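Local structure of alcohol dehydrogenase (Thermus sp., 4CPD) at residues 201-206 with 216-221; 184-189 with 210-215. The protein probably catalyses the NAD-dependent interconversion of alcohols with aldehydes or ketones, as a zinc-containing medium-chain alcohol dehydrogenase. All coordinates share one frame; numbering follows the deposited sequence.

Contact 1: residues 201-206 with 216-221; sequences RIPERL and PINAEQ. With NAD (nicotinamide-adenine-dinucleotide), chain G.
Leu206, in the first turn of helix 203-212, packs against Pro216 and Asn218 of the neighbouring strand 215-218, and this is the tight part of the contact. Its CB lies 4.0 Å from Pro216 CB, while CD1 comes 3.6 Å from Asn218 ND2, the two side chains crossing at about a right angle. Leucine suits this buried place, its two branch methyls reaching apart, CD1 to Asn218 and CD2 to Ile217 O; NAD-binding Asp200 touches it too. Asn218 has CG anti to its backbone N (chi1 -158°), and its OD1 accepts from Glu220 N (3.1 Å) on an in-plane lone pair, forming an Asx turn. An alanine here would probably leave Glu220 N without that acceptor and make the chain less firmly turned beyond the strand. Toward solvent the contact is looser: Arg201 CD passes 3.8 Å from Glu220 OE2, but Arg201 NH1 stays 4.7 Å from that oxygen, too far for a salt bridge. Arg201 instead lays one guanidinium face over NAD N7A, and Arg205 NH1 donates to ribose O3B (2.8 Å). The arginines thus serve the adenosine, any Arg201-Glu220 attraction is probably weak, and packing joins the two segments.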
loop_
_atom_site.group_PDB
_atom_site.type_symbol
_atom_site.label_atom_id
_atom_site.label_comp_id
_atom_site.label_asym_id
_atom_site.label_seq_id
_atom_site.Cartn_x
_atom_site.Cartn_y
_atom_site.Cartn_z
ATOM N N ARG A 201 -17.109 19.891 1.257
ATOM C CA ARG A 201 -18.006 20.797 0.556
ATOM C C ARG A 201 -19.110 21.380 1.464
ATOM O O ARG A 201 -20.174 21.771 0.980
ATOM C CB ARG A 201 -18.628 20.058 -0.629
ATOM C CG ARG A 201 -19.579 18.946 -0.214
ATOM C CD ARG A 201 -20.050 18.128 -1.400
ATOM N NE ARG A 201 -21.010 17.112 -0.970
ATOM C CZ ARG A 201 -21.399 16.076 -1.707
ATOM N NH1 ARG A 201 -20.914 15.892 -2.933
ATOM N NH2 ARG A 201 -22.273 15.212 -1.213
ATOM N N ILE A 202 -18.859 21.444 2.770
ATOM C CA ILE A 202 -19.837 21.975 3.744
ATOM C C ILE A 202 -19.160 22.955 4.710
ATOM O O ILE A 202 -18.351 22.542 5.547
ATOM C CB ILE A 202 -20.518 20.848 4.552
ATOM C CG1 ILE A 202 -21.335 19.960 3.612
ATOM C CG2 ILE A 202 -21.414 21.425 5.647
ATOM C CD1 ILE A 202 -22.016 18.791 4.292
ATOM N N PRO A 203 -19.477 24.260 4.588
ATOM C CA PRO A 203 -18.772 25.288 5.347
ATOM C C PRO A 203 -18.711 25.055 6.842
ATOM O O PRO A 203 -17.662 25.257 7.448
ATOM C CB PRO A 203 -19.575 26.534 5.033
ATOM C CG PRO A 203 -19.986 26.330 3.614
ATOM C CD PRO A 203 -20.263 24.859 3.492
ATOM N N GLU A 204 -19.824 24.641 7.435
ATOM C CA GLU A 204 -19.836 24.318 8.870
ATOM C C GLU A 204 -18.687 23.341 9.231
ATOM O O GLU A 204 -17.971 23.559 10.194
ATOM C CB GLU A 204 -21.218 23.775 9.300
ATOM N N ARG A 205 -18.498 22.300 8.420
ATOM C CA ARG A 205 -17.482 21.253 8.665
ATOM C C ARG A 205 -16.072 21.795 8.369
ATOM O O ARG A 205 -15.152 21.603 9.168
ATOM C CB ARG A 205 -17.821 19.953 7.891
ATOM C CG ARG A 205 -19.240 19.465 8.212
ATOM C CD ARG A 205 -19.566 18.011 7.872
ATOM N NE ARG A 205 -20.621 17.455 8.753
ATOM C CZ ARG A 205 -21.075 16.196 8.713
ATOM N NH1 ARG A 205 -20.583 15.345 7.825
ATOM N NH2 ARG A 205 -22.020 15.781 9.557
ATOM N N LEU A 206 -15.912 22.516 7.263
ATOM C CA LEU A 206 -14.640 23.180 6.976
ATOM C C LEU A 206 -14.221 24.185 8.070
ATOM O O LEU A 206 -13.044 24.326 8.387
ATOM C CB LEU A 206 -14.690 23.864 5.606
ATOM C CG LEU A 206 -14.842 22.917 4.416
ATOM C CD1 LEU A 206 -15.269 23.650 3.160
ATOM C CD2 LEU A 206 -13.546 22.160 4.142
ATOM N N PRO A 216 -8.596 24.793 5.170
ATOM C CA PRO A 216 -9.815 24.273 4.573
ATOM C C PRO A 216 -9.839 24.581 3.105
ATOM O O PRO A 216 -9.281 25.598 2.686
ATOM C CB PRO A 216 -10.905 25.053 5.285
ATOM C CG PRO A 216 -10.271 26.380 5.522
ATOM C CD PRO A 216 -8.818 26.115 5.776
ATOM N N ILE A 217 -10.470 23.692 2.344
ATOM C CA ILE A 217 -10.551 23.783 0.885
ATOM C C ILE A 217 -11.929 23.285 0.451
ATOM O O ILE A 217 -12.256 22.104 0.635
ATOM C CB ILE A 217 -9.480 22.909 0.202
ATOM C CG1 ILE A 217 -8.070 23.388 0.582
ATOM C CG2 ILE A 217 -9.668 22.921 -1.306
ATOM C CD1 ILE A 217 -6.932 22.557 0.004
ATOM N N ASN A 218 -12.738 24.177 -0.115
ATOM C CA ASN A 218 -14.065 23.787 -0.593
ATOM C C ASN A 218 -13.998 23.247 -2.026
ATOM O O ASN A 218 -13.674 23.986 -2.962
ATOM C CB ASN A 218 -15.043 24.962 -0.502
ATOM C CG ASN A 218 -16.494 24.508 -0.464
ATOM O OD1 ASN A 218 -16.908 23.676 -1.273
ATOM N ND2 ASN A 218 -17.273 25.042 0.480
ATOM N N ALA A 219 -14.299 21.958 -2.189
ATOM C CA ALA A 219 -14.181 21.291 -3.496
ATOM C C ALA A 219 -15.253 21.707 -4.503
ATOM O O ALA A 219 -15.074 21.494 -5.708
ATOM C CB ALA A 219 -14.198 19.784 -3.322
ATOM N N GLU A 220 -16.357 22.277 -4.005
ATOM C CA GLU A 220 -17.406 22.854 -4.859
ATOM C C GLU A 220 -16.901 24.147 -5.502
ATOM O O GLU A 220 -17.168 24.412 -6.679
ATOM C CB GLU A 220 -18.679 23.161 -4.053
ATOM C CG GLU A 220 -19.973 22.694 -4.700
ATOM C CD GLU A 220 -20.551 21.492 -3.972
ATOM O OE1 GLU A 220 -21.206 21.709 -2.932
ATOM O OE2 GLU A 220 -20.344 20.338 -4.422
ATOM N N GLN A 221 -16.150 24.925 -4.720
ATOM C CA GLN A 221 -15.764 26.294 -5.080
ATOM C C GLN A 221 -14.372 26.458 -5.707
ATOM O O GLN A 221 -14.014 27.552 -6.144
ATOM C CB GLN A 221 -15.821 27.180 -3.840
ATOM C CG GLN A 221 -17.132 27.120 -3.070
ATOM C CD GLN A 221 -17.192 28.087 -1.890
ATOM O OE1 GLN A 221 -18.279 28.547 -1.526
ATOM N NE2 GLN A 221 -16.033 28.392 -1.277
HETATM P PA NAD G . -20.265 11.351 7.277
HETATM O O1A NAD G . -20.937 11.946 8.516
HETATM O O2A NAD G . -21.126 10.936 6.088
HETATM O O5B NAD G . -19.064 12.274 6.706
HETATM C C5B NAD G . -18.797 12.349 5.306
HETATM C C4B NAD G . -18.234 13.723 4.957
HETATM O O4B NAD G . -17.676 13.701 3.636
HETATM C C3B NAD G . -19.329 14.795 4.982
HETATM O O3B NAD G . -18.912 16.009 5.627
HETATM C C2B NAD G . -19.585 15.078 3.530
HETATM O O2B NAD G . -20.035 16.420 3.317
HETATM C C1B NAD G . -18.216 14.818 2.935
HETATM N N9A NAD G . -18.336 14.534 1.504
HETATM C C8A NAD G . -19.269 13.736 0.946
HETATM N N7A NAD G . -19.086 13.715 -0.396
HETATM C C5A NAD G . -18.025 14.500 -0.693
HETATM C C6A NAD G . -17.295 14.899 -1.913
HETATM N N6A NAD G . -17.708 14.418 -3.097
HETATM N N1A NAD G . -16.233 15.742 -1.814
HETATM C C2A NAD G . -15.825 16.217 -0.622
HETATM N N3A NAD G . -16.449 15.891 0.535
HETATM C C4A NAD G . -17.530 15.052 0.566
HETATM O O3 NAD G . -19.443 10.017 7.695
HETATM P PN NAD G . -18.332 9.824 8.861
HETATM O O1N NAD G . -19.133 9.477 10.101
HETATM O O2N NAD G . -17.267 10.925 8.817
HETATM O O5D NAD G . -17.568 8.509 8.311
HETATM C C5D NAD G . -16.583 8.708 7.277
HETATM C C4D NAD G . -16.470 7.582 6.254
HETATM O O4D NAD G . -15.600 6.576 6.791
HETATM C C3D NAD G . -17.792 6.889 5.921
HETATM O O3D NAD G . -17.748 6.460 4.550
HETATM C C2D NAD G . -17.839 5.719 6.908
HETATM O O2D NAD G . -18.705 4.615 6.541
HETATM C C1D NAD G . -16.353 5.353 6.943
HETATM N N1N NAD G . -15.941 4.601 8.139
HETATM C C2N NAD G . -15.085 3.605 7.894
HETATM C C3N NAD G . -14.593 2.793 8.906
HETATM C C7N NAD G . -13.625 1.725 8.486
HETATM O O7N NAD G . -13.502 0.691 9.123
HETATM N N7N NAD G . -12.880 1.966 7.389
HETATM C C4N NAD G . -15.000 3.031 10.229
HETATM C C5N NAD G . -15.898 4.077 10.478
HETATM C C6N NAD G . -16.362 4.858 9.407
#

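Contact 2: residues 184-189 with 210-215; sequences AIEVAQ and ASLGAI
Ile185 and Leu212 carry the apolar part of this contact between helix 179-190 and the C-terminal end of helix 203-212. The branch methyl CG2 of Ile185 reaches Leu212 CB at 3.7 Å, and the two side chains cross at about a right angle. The same methyl lies 4.1 Å from Ala214 CB, so one branch meets both the last turn of the helix and the loop after it. CG2 stands anti to the backbone N of Ile185, the other branch, CG1, being anti to the carbonyl carbon (chi1 -70°). Beta-branching gives the residue this second arm, and Ile185 also rests on Ala198 of strand 195-200, beneath the helices. Glu186 adds only its aliphatic part, CG lying 4.3 Å from Leu212 CD2; its carboxylate turns elsewhere, OE2 being hydrogen-bonded to Gln312 N.

Both helices belong to the Rossmann-type NAD-binding domain, where they follow the first two strands of the consecutive beta-alpha-beta units and lie next to each other on the parallel sheet.

Helix 203-212 ends in a Schellman motif, with Gly213 N bonded to Ala210 O (3.0 Å). The positive phi (120°) suits glycine, since a side chain would press on the carbonyl oxygen of Leu212 and would also point toward helix 179-190. At the solvent-exposed side Gln189, whose chain bends at chi2 (76°), has OE1 3.5 Å from Leu212 O; two acceptors meet there without a bond, and the position of this amide, which touches a crystal neighbour, is doubtful.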
loop_
_atom_site.group_PDB
_atom_site.type_symbol
_atom_site.label_atom_id
_atom_site.label_comp_id
_atom_site.label_asym_id
_atom_site.label_seq_id
_atom_site.Cartn_x
_atom_site.Cartn_y
_atom_site.Cartn_z
ATOM N N ALA A 184 -8.981 12.589 12.125
ATOM C CA ALA A 184 -7.730 12.504 11.408
ATOM C C ALA A 184 -6.967 13.804 11.516
ATOM O O ALA A 184 -5.760 13.807 11.790
ATOM C CB ALA A 184 -7.977 12.168 9.941
ATOM N N ILE A 185 -7.666 14.912 11.293
ATOM C CA ILE A 185 -7.032 16.222 11.409
ATOM C C ILE A 185 -6.366 16.417 12.770
ATOM O O ILE A 185 -5.184 16.722 12.854
ATOM C CB ILE A 185 -8.024 17.345 11.157
ATOM C CG1 ILE A 185 -8.404 17.358 9.694
ATOM C CG2 ILE A 185 -7.403 18.678 11.485
ATOM C CD1 ILE A 185 -9.669 18.143 9.412
ATOM N N GLU A 186 -7.120 16.224 13.836
ATOM C CA GLU A 186 -6.575 16.392 15.181
ATOM C C GLU A 186 -5.366 15.497 15.375
ATOM O O GLU A 186 -4.361 15.955 15.858
ATOM C CB GLU A 186 -7.636 16.074 16.233
ATOM C CG GLU A 186 -7.348 16.630 17.620
ATOM C CD GLU A 186 -8.460 16.342 18.636
ATOM O OE1 GLU A 186 -9.580 15.941 18.260
ATOM O OE2 GLU A 186 -8.223 16.545 19.832
ATOM N N VAL A 187 -5.480 14.219 15.010
ATOM C CA VAL A 187 -4.399 13.250 15.220
ATOM C C VAL A 187 -3.183 13.702 14.442
ATOM O O VAL A 187 -2.063 13.726 14.973
ATOM C CB VAL A 187 -4.769 11.842 14.727
ATOM C CG1 VAL A 187 -3.545 10.927 14.742
ATOM C CG2 VAL A 187 -5.885 11.244 15.567
ATOM N N ALA A 188 -3.396 14.060 13.179
ATOM C CA ALA A 188 -2.274 14.447 12.337
ATOM C C ALA A 188 -1.467 15.552 13.021
ATOM O O ALA A 188 -0.234 15.503 13.095
ATOM C CB ALA A 188 -2.755 14.891 10.977
ATOM N N GLN A 189 -2.182 16.527 13.560
ATOM C CA GLN A 189 -1.576 17.587 14.399
ATOM C C GLN A 189 -0.660 17.049 15.480
ATOM O O GLN A 189 0.507 17.321 15.498
ATOM C CB GLN A 189 -2.658 18.402 15.089
ATOM C CG GLN A 189 -2.173 19.751 15.551
ATOM C CD GLN A 189 -2.055 20.707 14.385
ATOM O OE1 GLN A 189 -2.781 20.583 13.410
ATOM N NE2 GLN A 189 -1.137 21.665 14.480
ATOM N N ALA A 210 -10.857 23.899 10.175
ATOM C CA ALA A 210 -9.929 25.013 10.378
ATOM C C ALA A 210 -9.620 25.234 11.855
ATOM O O ALA A 210 -8.484 25.465 12.221
ATOM C CB ALA A 210 -10.478 26.279 9.753
ATOM N N SER A 211 -10.614 25.130 12.720
ATOM C CA SER A 211 -10.341 25.339 14.139
ATOM C C SER A 211 -9.344 24.324 14.687
ATOM O O SER A 211 -8.638 24.618 15.645
ATOM C CB SER A 211 -11.633 25.311 14.956
ATOM O OG SER A 211 -12.501 24.293 14.496
ATOM N N LEU A 212 -9.302 23.133 14.074
ATOM C CA LEU A 212 -8.421 22.025 14.509
ATOM C C LEU A 212 -7.001 22.154 13.957
ATOM O O LEU A 212 -6.077 21.460 14.394
ATOM C CB LEU A 212 -9.015 20.680 14.112
ATOM C CG LEU A 212 -10.272 20.284 14.892
ATOM C CD1 LEU A 212 -11.020 19.175 14.167
ATOM C CD2 LEU A 212 -9.916 19.851 16.308
ATOM N N GLY A 213 -6.842 23.063 13.006
ATOM C CA GLY A 213 -5.533 23.488 12.552
ATOM C C GLY A 213 -5.296 23.242 11.080
ATOM O O GLY A 213 -4.183 23.377 10.635
ATOM N N ALA A 214 -6.327 22.880 10.320
ATOM C CA ALA A 214 -6.150 22.591 8.907
ATOM C C ALA A 214 -6.439 23.802 8.053
ATOM O O ALA A 214 -7.207 24.688 8.441
ATOM C CB ALA A 214 -7.050 21.440 8.490
ATOM N N ILE A 215 -5.831 23.816 6.873
ATOM C CA ILE A 215 -6.211 24.726 5.792
ATOM C C ILE A 215 -7.422 24.147 5.043
ATOM O O ILE A 215 -7.297 23.136 4.353
ATOM C CB ILE A 215 -5.052 24.894 4.818
ATOM C CG1 ILE A 215 -3.890 25.584 5.521
ATOM C CG2 ILE A 215 -5.487 25.676 3.596
ATOM C CD1 ILE A 215 -2.592 25.611 4.730
#

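The two contacts lie on the same side of the chain's centre, their own centres about 14 Å apart, within the parallel sheet domain that holds NAD. They share helix 203-212: contact 1 uses its N-terminal end and contact 2 its C-terminal end. Along the chain their segments alternate, in the order 184-189, 201-206, 210-215, 216-221, and the last two are contiguous. They touch where Pro216 CG lies 4.2 Å from Ala210 CB. Helix 203-212, with Arg205 near its start, is thus held at one end against the outermost strand 215-218 and at the other against helix 179-190, which follows the glycine-rich GxGxxG turn, all parts of the region that binds NAD.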